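Local coordinates for major royal jelly protein 1 (Apis mellifera, PDB 5YYL) that is the most abundant protein of royal jelly, probably serving developing honeybee larvae as food, and binds the sterol 24-methylenecholesterol, at residues A[78-83]-A[102-107]; A[120-125]-A[148-153]; A[166-171]-A[214-219]; A[343-346]-A[350-353]. All coordinates share one frame; numbering follows the deposited sequence.

Interaction 1 of 4, residues A[78-83]-A[102-107]; sequences VTMLRY and PLLQPY
The CD1 methyl of L104 carries this contact, meeting two side chains of the strand 75-81 at once. Its nearer neighbour is the terminal methyl of M80, with CE of M80 3.4 Å from CD1 of L104; the second is V78, whose CG1 lies 4.2 Å from the same L104 CD1. M80 comes to L104 by a folded route: its chain bends at chi2 (74°) and again at chi3, curling the thioether back alongside V78 instead of stretching away from its own strand. The two side chains then run at a slant to each other, whereas V78 and L104 cross nearly at right angles. The four strands 65-72, 75-81, 90-94 and 102-106 form one antiparallel blade of the beta-propeller, and the second and fourth of them meet here across the third: V78 and M80 pair through their backbones with N91 and S89, and L104 also packs on N91. In L104, CG stands opposite the carbonyl carbon (chi1 -55°), which directs CD1 toward M80 and V78. All three touching residues are buried, and F40 and W37 add further cover to L104, while Y42 packs on M80.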
# COMPACT_ATOMS: atom_id res chain seq x y z
N VAL A 78 0.25 -11.06 -34.39
CA VAL A 78 -0.03 -10.47 -35.70
C VAL A 78 0.41 -11.48 -36.73
O VAL A 78 1.58 -11.85 -36.75
CB VAL A 78 0.74 -9.15 -35.92
CG1 VAL A 78 0.46 -8.60 -37.31
CG2 VAL A 78 0.36 -8.13 -34.85
N THR A 79 -0.52 -11.96 -37.57
CA THR A 79 -0.18 -12.97 -38.58
C THR A 79 -0.07 -12.32 -39.94
O THR A 79 -0.84 -11.43 -40.27
CB THR A 79 -1.18 -14.13 -38.68
OG1 THR A 79 -2.38 -13.69 -39.32
CG2 THR A 79 -1.47 -14.70 -37.33
N MET A 80 0.92 -12.77 -40.71
CA MET A 80 1.19 -12.18 -42.00
C MET A 80 0.93 -13.20 -43.12
O MET A 80 1.33 -14.39 -43.02
CB MET A 80 2.63 -11.67 -42.06
CG MET A 80 2.79 -10.40 -42.87
SD MET A 80 2.19 -8.86 -42.12
CE MET A 80 2.58 -9.13 -40.39
N LEU A 81 0.23 -12.73 -44.16
CA LEU A 81 0.02 -13.51 -45.38
C LEU A 81 1.38 -13.75 -46.00
O LEU A 81 2.12 -12.79 -46.27
CB LEU A 81 -0.86 -12.77 -46.38
CG LEU A 81 -2.34 -12.59 -46.05
CD1 LEU A 81 -3.03 -11.76 -47.12
CD2 LEU A 81 -3.00 -13.94 -45.87
N ARG A 82 1.70 -15.02 -46.24
CA ARG A 82 3.03 -15.40 -46.73
C ARG A 82 3.17 -15.18 -48.22
O ARG A 82 2.98 -16.09 -49.01
CB ARG A 82 3.34 -16.86 -46.38
CG ARG A 82 4.75 -17.29 -46.75
CD ARG A 82 5.80 -16.76 -45.76
NE ARG A 82 5.83 -17.64 -44.60
CZ ARG A 82 6.82 -17.74 -43.72
NH1 ARG A 82 7.93 -16.99 -43.83
NH2 ARG A 82 6.70 -18.60 -42.71
N TYR A 83 3.48 -13.95 -48.58
CA TYR A 83 3.93 -13.63 -49.92
C TYR A 83 5.45 -13.82 -50.00
O TYR A 83 6.09 -14.27 -49.04
CB TYR A 83 3.48 -12.23 -50.34
CG TYR A 83 2.04 -12.16 -50.77
CD1 TYR A 83 1.71 -11.79 -52.07
CD2 TYR A 83 0.99 -12.46 -49.89
CE1 TYR A 83 0.39 -11.72 -52.48
CE2 TYR A 83 -0.33 -12.40 -50.30
CZ TYR A 83 -0.63 -12.02 -51.60
OH TYR A 83 -1.93 -11.95 -52.04
N PRO A 102 5.80 -0.59 -34.69
CA PRO A 102 6.35 -1.67 -33.85
C PRO A 102 6.90 -2.83 -34.67
O PRO A 102 6.23 -3.30 -35.58
CB PRO A 102 5.13 -2.12 -33.03
CG PRO A 102 4.29 -0.91 -32.96
CD PRO A 102 4.44 -0.22 -34.28
N LEU A 103 8.11 -3.27 -34.35
CA LEU A 103 8.69 -4.41 -35.05
C LEU A 103 7.99 -5.66 -34.56
O LEU A 103 7.56 -5.73 -33.42
CB LEU A 103 10.20 -4.53 -34.80
CG LEU A 103 11.14 -3.87 -35.83
CD1 LEU A 103 10.82 -2.40 -36.10
CD2 LEU A 103 12.56 -4.07 -35.31
N LEU A 104 7.89 -6.63 -35.46
CA LEU A 104 7.37 -7.93 -35.12
C LEU A 104 8.49 -8.86 -34.78
O LEU A 104 9.62 -8.61 -35.11
CB LEU A 104 6.58 -8.53 -36.29
CG LEU A 104 5.44 -7.69 -36.86
CD1 LEU A 104 4.59 -8.59 -37.74
CD2 LEU A 104 4.60 -7.05 -35.77
N GLN A 105 8.15 -9.97 -34.16
CA GLN A 105 9.10 -10.93 -33.66
C GLN A 105 8.40 -12.28 -33.80
O GLN A 105 7.32 -12.46 -33.25
CB GLN A 105 9.41 -10.61 -32.20
CG GLN A 105 10.09 -11.71 -31.39
CD GLN A 105 9.68 -11.66 -29.93
OE1 GLN A 105 9.65 -10.59 -29.32
NE2 GLN A 105 9.35 -12.82 -29.36
N PRO A 106 9.00 -13.23 -34.54
CA PRO A 106 8.36 -14.53 -34.78
C PRO A 106 8.02 -15.32 -33.53
O PRO A 106 8.81 -15.35 -32.60
CB PRO A 106 9.43 -15.29 -35.58
CG PRO A 106 10.14 -14.21 -36.31
CD PRO A 106 10.22 -13.06 -35.35
N TYR A 107 6.87 -15.98 -33.53
CA TYR A 107 6.44 -16.82 -32.40
C TYR A 107 6.39 -18.29 -32.88
O TYR A 107 5.91 -18.54 -33.98
CB TYR A 107 5.06 -16.37 -31.89
CG TYR A 107 4.55 -17.10 -30.67
CD1 TYR A 107 4.86 -16.65 -29.40
CD2 TYR A 107 3.73 -18.22 -30.78
CE1 TYR A 107 4.38 -17.28 -28.26
CE2 TYR A 107 3.26 -18.89 -29.65
CZ TYR A 107 3.59 -18.41 -28.40
OH TYR A 107 3.14 -19.04 -27.26

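Interaction 2 of 4, residues A[120-125]-A[148-153]; sequences GIVSAS and PMCSPK
A disulfide-linked loop of the beta-propeller, running from strand 134-139 to strand 153-158, here packs C150 and K153 against the residues that lead into strand 124-129. C150 is bonded to C118, a little upstream of G120, and the bonded sulfur lies beside V122: SG of C150 is 3.8 Å from CG2 of V122, and CB of C150 is 3.9 Å from the same methyl. That branch of V122 stands opposite its own carbonyl carbon, and the other methyl, CG1, opposite the backbone nitrogen (chi1 180°). At the second point of contact the chain of K153 is extended through CE, which lies 3.7 Å from the backbone N of I121; the bend at chi4 (-78°) then turns NZ of K153 aside, 3.6 Å from that N of I121. This is packing, not hydrogen bonding; the ammonium group makes its salt bridge with D139. The carboxylate of D139 also accepts the backbone N-H groups of V122 and S123, which places the lysine charge and the turning backbone around one acid. Between the segments, then, both points are van der Waals packing, while the covalent bond and the salt bridge run to C118 and D139 outside them, and D139 probably balances the buried ammonium.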
# COMPACT_ATOMS: atom_id res chain seq x y z
N GLY A 120 7.16 -26.38 -40.52
CA GLY A 120 6.22 -25.66 -39.66
C GLY A 120 5.85 -24.30 -40.23
O GLY A 120 6.71 -23.56 -40.71
N ILE A 121 4.56 -24.00 -40.17
CA ILE A 121 3.90 -22.71 -40.52
C ILE A 121 4.35 -21.98 -41.80
O ILE A 121 5.34 -21.26 -41.83
CB ILE A 121 3.79 -21.73 -39.31
CG1 ILE A 121 3.49 -22.51 -38.01
CG2 ILE A 121 2.70 -20.69 -39.60
CD1 ILE A 121 2.97 -21.70 -36.85
N VAL A 122 3.55 -22.17 -42.85
CA VAL A 122 3.72 -21.48 -44.12
C VAL A 122 3.01 -20.15 -44.04
O VAL A 122 3.63 -19.13 -44.25
CB VAL A 122 3.15 -22.30 -45.31
CG1 VAL A 122 3.32 -21.57 -46.64
CG2 VAL A 122 3.79 -23.68 -45.35
N SER A 123 1.71 -20.17 -43.78
CA SER A 123 0.89 -18.94 -43.74
C SER A 123 -0.22 -19.04 -42.68
O SER A 123 -1.29 -19.58 -42.95
CB SER A 123 0.29 -18.65 -45.11
OG SER A 123 -0.35 -17.40 -45.09
N ALA A 124 0.08 -18.52 -41.48
CA ALA A 124 -0.89 -18.42 -40.38
C ALA A 124 -2.03 -17.49 -40.81
O ALA A 124 -1.94 -16.26 -40.70
CB ALA A 124 -0.22 -17.91 -39.11
N SER A 125 -3.09 -18.09 -41.33
CA SER A 125 -4.21 -17.36 -41.87
C SER A 125 -5.04 -16.74 -40.75
O SER A 125 -5.42 -15.57 -40.83
CB SER A 125 -5.06 -18.31 -42.71
OG SER A 125 -6.08 -17.62 -43.40
N PRO A 148 -0.59 -23.53 -53.47
CA PRO A 148 -0.48 -24.34 -52.24
C PRO A 148 0.84 -25.12 -52.08
O PRO A 148 0.87 -26.33 -52.26
CB PRO A 148 -1.69 -25.30 -52.36
CG PRO A 148 -1.87 -25.48 -53.82
CD PRO A 148 -1.44 -24.20 -54.48
N MET A 149 1.90 -24.42 -51.68
CA MET A 149 3.24 -25.00 -51.55
C MET A 149 3.30 -26.21 -50.61
O MET A 149 4.03 -27.17 -50.89
CB MET A 149 4.25 -23.94 -51.10
CG MET A 149 5.68 -24.25 -51.52
SD MET A 149 6.89 -23.41 -50.48
CE MET A 149 7.45 -22.08 -51.56
N CYS A 150 2.55 -26.16 -49.52
CA CYS A 150 2.43 -27.29 -48.59
C CYS A 150 0.96 -27.52 -48.26
O CYS A 150 0.11 -26.66 -48.55
CB CYS A 150 3.19 -27.01 -47.29
SG CYS A 150 4.97 -26.67 -47.42
N SER A 151 0.68 -28.67 -47.66
CA SER A 151 -0.68 -29.00 -47.23
C SER A 151 -1.06 -28.15 -46.00
O SER A 151 -0.20 -27.88 -45.16
CB SER A 151 -0.80 -30.50 -46.91
N PRO A 152 -2.33 -27.68 -45.91
CA PRO A 152 -2.77 -26.95 -44.71
C PRO A 152 -2.70 -27.77 -43.42
O PRO A 152 -2.78 -29.01 -43.46
CB PRO A 152 -4.25 -26.61 -45.00
CG PRO A 152 -4.58 -27.23 -46.30
CD PRO A 152 -3.30 -27.56 -47.01
N LYS A 153 -2.58 -27.07 -42.29
CA LYS A 153 -2.56 -27.71 -40.97
C LYS A 153 -3.05 -26.82 -39.83
O LYS A 153 -3.11 -25.60 -39.95
CB LYS A 153 -1.16 -28.25 -40.65
CG LYS A 153 -0.00 -27.29 -40.86
CD LYS A 153 1.28 -27.95 -40.40
CE LYS A 153 2.45 -27.00 -40.39
NZ LYS A 153 2.99 -26.79 -41.76

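Interaction 3 of 4, residues A[166-171]-A[214-219]; sequences KQVEIP and IVYHNS
V168 and Y216 meet from opposite directions in the seam between two successive blades of the propeller, and side chains alone bridge it. The backbones stand well apart, with CA of I170 9.2 Å from CA of Y216. The tyrosine reaches most of the way over: with CG anti to the backbone nitrogen (chi1 169°), the ring extends away from its strand toward V168. There the two valine methyls share the work. CG2 of V168 lies 3.7 Å from OH of Y216, and CG1 approaches the ring obliquely, 4.2 Å from CE1 of Y216. Further along, a second pair of aliphatic groups closes the seam, CG2 of I170 lying 4.2 Å from CD1 of I214. Of the two pairs the valine and tyrosine make the closer contact, but V168 is partly open to solvent; the isoleucines, both buried, form the deeper side.

The loose side lies past Y216, where the chain leaves the sheet at N218 and the exposed S219, neither of which touches the strand 163-169. Next to V168, Q167 packs on K153 and L155 of the strand 153-158.

Each segment is held in its own sheet by regular backbone bonds: V168 to L154 in the strand 153-158, Y216 to V203 and I214 to I205 in the strand 201-207. L185 of the strand 185-192 packs on both isoleucines, F223 meets the ring of Y216, and P171 takes the N-cap position of the short helix 172-175, through which the chain passes on to the next blade.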
# COMPACT_ATOMS: atom_id res chain seq x y z
N LYS A 166 0.32 -30.01 -30.32
CA LYS A 166 -0.20 -30.90 -31.37
C LYS A 166 -0.22 -30.19 -32.72
O LYS A 166 -0.39 -28.97 -32.78
CB LYS A 166 -1.60 -31.41 -31.00
CG LYS A 166 -2.23 -32.41 -31.96
N GLN A 167 -0.03 -30.95 -33.78
CA GLN A 167 -0.03 -30.46 -35.16
C GLN A 167 -0.81 -31.50 -35.96
O GLN A 167 -0.61 -32.70 -35.75
CB GLN A 167 1.40 -30.33 -35.69
CG GLN A 167 1.52 -29.85 -37.12
CD GLN A 167 2.97 -29.56 -37.52
OE1 GLN A 167 3.78 -29.08 -36.71
NE2 GLN A 167 3.31 -29.85 -38.77
N VAL A 168 -1.72 -31.06 -36.82
CA VAL A 168 -2.57 -31.97 -37.58
C VAL A 168 -2.73 -31.46 -39.00
O VAL A 168 -3.04 -30.29 -39.19
CB VAL A 168 -3.97 -32.12 -36.95
CG1 VAL A 168 -4.77 -33.18 -37.70
CG2 VAL A 168 -3.86 -32.44 -35.46
N GLU A 169 -2.51 -32.34 -39.98
CA GLU A 169 -2.70 -31.98 -41.39
C GLU A 169 -4.18 -32.03 -41.69
O GLU A 169 -4.91 -32.88 -41.15
CB GLU A 169 -1.93 -32.92 -42.32
N ILE A 170 -4.63 -31.08 -42.51
CA ILE A 170 -6.00 -31.03 -42.98
C ILE A 170 -6.03 -31.85 -44.28
O ILE A 170 -5.44 -31.41 -45.28
CB ILE A 170 -6.47 -29.57 -43.22
CG1 ILE A 170 -6.43 -28.80 -41.89
CG2 ILE A 170 -7.88 -29.54 -43.79
CD1 ILE A 170 -6.78 -27.34 -41.99
N PRO A 171 -6.68 -33.03 -44.26
CA PRO A 171 -6.58 -33.91 -45.44
C PRO A 171 -7.17 -33.27 -46.69
O PRO A 171 -8.26 -32.72 -46.65
CB PRO A 171 -7.38 -35.16 -45.03
CG PRO A 171 -8.16 -34.79 -43.81
CD PRO A 171 -7.41 -33.67 -43.15
N ILE A 214 -15.31 -26.88 -42.93
CA ILE A 214 -14.67 -28.02 -42.29
C ILE A 214 -15.02 -28.01 -40.79
O ILE A 214 -14.97 -26.96 -40.15
CB ILE A 214 -13.15 -27.96 -42.46
CG1 ILE A 214 -12.79 -27.85 -43.95
CG2 ILE A 214 -12.50 -29.17 -41.83
CD1 ILE A 214 -11.41 -27.28 -44.21
N VAL A 215 -15.38 -29.18 -40.24
CA VAL A 215 -15.67 -29.35 -38.81
C VAL A 215 -14.76 -30.42 -38.22
O VAL A 215 -14.94 -31.60 -38.49
CB VAL A 215 -17.13 -29.73 -38.56
N TYR A 216 -13.78 -29.99 -37.41
CA TYR A 216 -12.76 -30.87 -36.80
C TYR A 216 -13.16 -31.26 -35.38
O TYR A 216 -13.77 -30.48 -34.67
CB TYR A 216 -11.40 -30.16 -36.80
CG TYR A 216 -10.28 -30.80 -35.98
CD1 TYR A 216 -9.44 -31.75 -36.55
CD2 TYR A 216 -10.04 -30.41 -34.66
CE1 TYR A 216 -8.40 -32.31 -35.81
CE2 TYR A 216 -9.00 -30.98 -33.91
CZ TYR A 216 -8.18 -31.92 -34.49
OH TYR A 216 -7.15 -32.48 -33.77
N HIS A 217 -12.79 -32.48 -35.00
CA HIS A 217 -13.02 -33.00 -33.64
C HIS A 217 -11.69 -33.35 -32.98
O HIS A 217 -10.94 -34.15 -33.50
CB HIS A 217 -13.93 -34.25 -33.65
CG HIS A 217 -15.28 -34.03 -34.27
ND1 HIS A 217 -16.34 -33.50 -33.58
CD2 HIS A 217 -15.71 -34.22 -35.54
CE1 HIS A 217 -17.39 -33.42 -34.38
NE2 HIS A 217 -17.03 -33.84 -35.58
N ASN A 218 -11.42 -32.71 -31.83
CA ASN A 218 -10.22 -32.93 -31.02
C ASN A 218 -10.07 -34.37 -30.52
O ASN A 218 -8.96 -34.89 -30.49
CB ASN A 218 -10.28 -32.01 -29.79
CG ASN A 218 -8.94 -31.78 -29.15
OD1 ASN A 218 -7.93 -31.61 -29.83
ND2 ASN A 218 -8.94 -31.71 -27.81
N SER A 219 -11.18 -34.99 -30.13
CA SER A 219 -11.16 -36.37 -29.65
C SER A 219 -10.61 -37.36 -30.69
O SER A 219 -9.64 -38.06 -30.41
CB SER A 219 -12.55 -36.81 -29.17
OG SER A 219 -13.44 -36.99 -30.25

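Interaction 4 of 4, residues A[343-346]-A[350-353]; sequences TVAQ and TLQM
L351 meets Q346 in an unusual way: a single methyl rests mainly on backbone. CD1 of L351 lies 3.8 Å from CA of Q346 and 3.9 Å from C of Q346, and C of A345 is 4.2 Å from the same L351 CD1. The one side-chain pairing is slight, CB of A345 standing 4.4 Å from CD1 of L351. CB of Q346 points away from L351, and the methyl meets the main chain. L351 in turn has CG opposite its own carbonyl carbon (chi1 -68°) and an extended chi2 (163°), a shape that carries CD1 outward to the end of the strand. No hydrogen bond joins the two segments, and the chain closes the distance by a tight connection of three residues; CA of Q346 is 6.7 Å from CA of L351.

The strand under the methyl is itself irregular. V344 and A345 both face L327 of the strand 326-331, a classic beta bulge near the end of the last strand of its blade. After Q346 the chain crosses to the neighbouring sheet, where M403 of the strand 400-406 packs on L351 and S382 of the strand 373-383 bonds to the carbonyl of T350. L31 covers A345, and K29 pairs through its backbone with Q346, close to the N-terminal strand 33-37 that pairs with strand 400-406.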
# COMPACT_ATOMS: atom_id res chain seq x y z
N THR A 343 -25.07 0.67 -37.03
CA THR A 343 -23.64 0.88 -37.25
C THR A 343 -23.11 1.73 -36.10
O THR A 343 -23.65 2.78 -35.81
CB THR A 343 -23.29 1.49 -38.63
OG1 THR A 343 -23.23 2.91 -38.54
CG2 THR A 343 -24.29 1.06 -39.69
N VAL A 344 -22.04 1.25 -35.47
CA VAL A 344 -21.57 1.76 -34.19
C VAL A 344 -20.29 2.60 -34.28
O VAL A 344 -20.03 3.39 -33.40
CB VAL A 344 -21.39 0.56 -33.23
CG1 VAL A 344 -20.05 -0.14 -33.42
CG2 VAL A 344 -21.60 0.99 -31.81
N ALA A 345 -19.48 2.40 -35.31
CA ALA A 345 -18.38 3.31 -35.62
C ALA A 345 -18.16 3.32 -37.13
O ALA A 345 -18.56 2.40 -37.84
CB ALA A 345 -17.13 2.87 -34.90
N GLN A 346 -17.54 4.39 -37.62
CA GLN A 346 -17.27 4.52 -39.05
C GLN A 346 -16.18 5.56 -39.29
O GLN A 346 -16.16 6.59 -38.65
CB GLN A 346 -18.57 4.83 -39.83
CG GLN A 346 -18.77 6.18 -40.51
CD GLN A 346 -17.96 6.32 -41.78
OE1 GLN A 346 -17.82 5.36 -42.52
NE2 GLN A 346 -17.38 7.50 -42.00
N THR A 350 -9.67 5.23 -41.21
CA THR A 350 -9.18 4.21 -40.28
C THR A 350 -9.82 2.82 -40.37
O THR A 350 -9.23 1.88 -39.84
CB THR A 350 -9.26 4.68 -38.81
OG1 THR A 350 -10.63 4.82 -38.41
CG2 THR A 350 -8.53 6.00 -38.64
N LEU A 351 -10.97 2.67 -41.02
CA LEU A 351 -11.71 1.37 -41.02
C LEU A 351 -11.98 0.77 -42.41
O LEU A 351 -13.06 0.23 -42.67
CB LEU A 351 -13.04 1.52 -40.26
CG LEU A 351 -12.96 1.77 -38.77
CD1 LEU A 351 -14.30 2.30 -38.28
CD2 LEU A 351 -12.57 0.51 -38.03
N GLN A 352 -10.98 0.83 -43.29
CA GLN A 352 -11.22 0.52 -44.70
C GLN A 352 -11.50 -0.97 -45.00
O GLN A 352 -12.44 -1.28 -45.74
CB GLN A 352 -10.13 1.12 -45.58
CG GLN A 352 -10.10 2.64 -45.53
CD GLN A 352 -9.32 3.29 -46.67
OE1 GLN A 352 -8.84 2.61 -47.57
NE2 GLN A 352 -9.24 4.62 -46.65
N MET A 353 -10.72 -1.90 -44.45
CA MET A 353 -11.11 -3.30 -44.45
C MET A 353 -10.86 -3.93 -43.08
O MET A 353 -9.72 -4.22 -42.71
CB MET A 353 -10.39 -4.09 -45.54
CG MET A 353 -10.72 -5.59 -45.53
SD MET A 353 -12.43 -6.11 -45.97
CE MET A 353 -12.25 -7.90 -45.89

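How the interactions relate
All four contacts rest mainly on apolar packing, yet each at a different place in the fold. Interaction 1 spans one blade, interaction 3 joins two blades in succession, interaction 4 lies at the passage from one blade to the next, and interaction 2 brings a lysine into the contact and includes a disulfide cysteine. Interactions 1 and 2 touch directly, as NE of R82 hydrogen-bonds to O of V122 at 2.7 Å; interactions 2 and 3 share a sheet, where N of I170 hydrogen-bonds to O of P152. The touching residues of interactions 1 and 2 are all buried, while 3 and 4 each include one partly exposed residue, V168 and Q346. Interaction 4 stands apart, its centre about 34 Å from that of interaction 3.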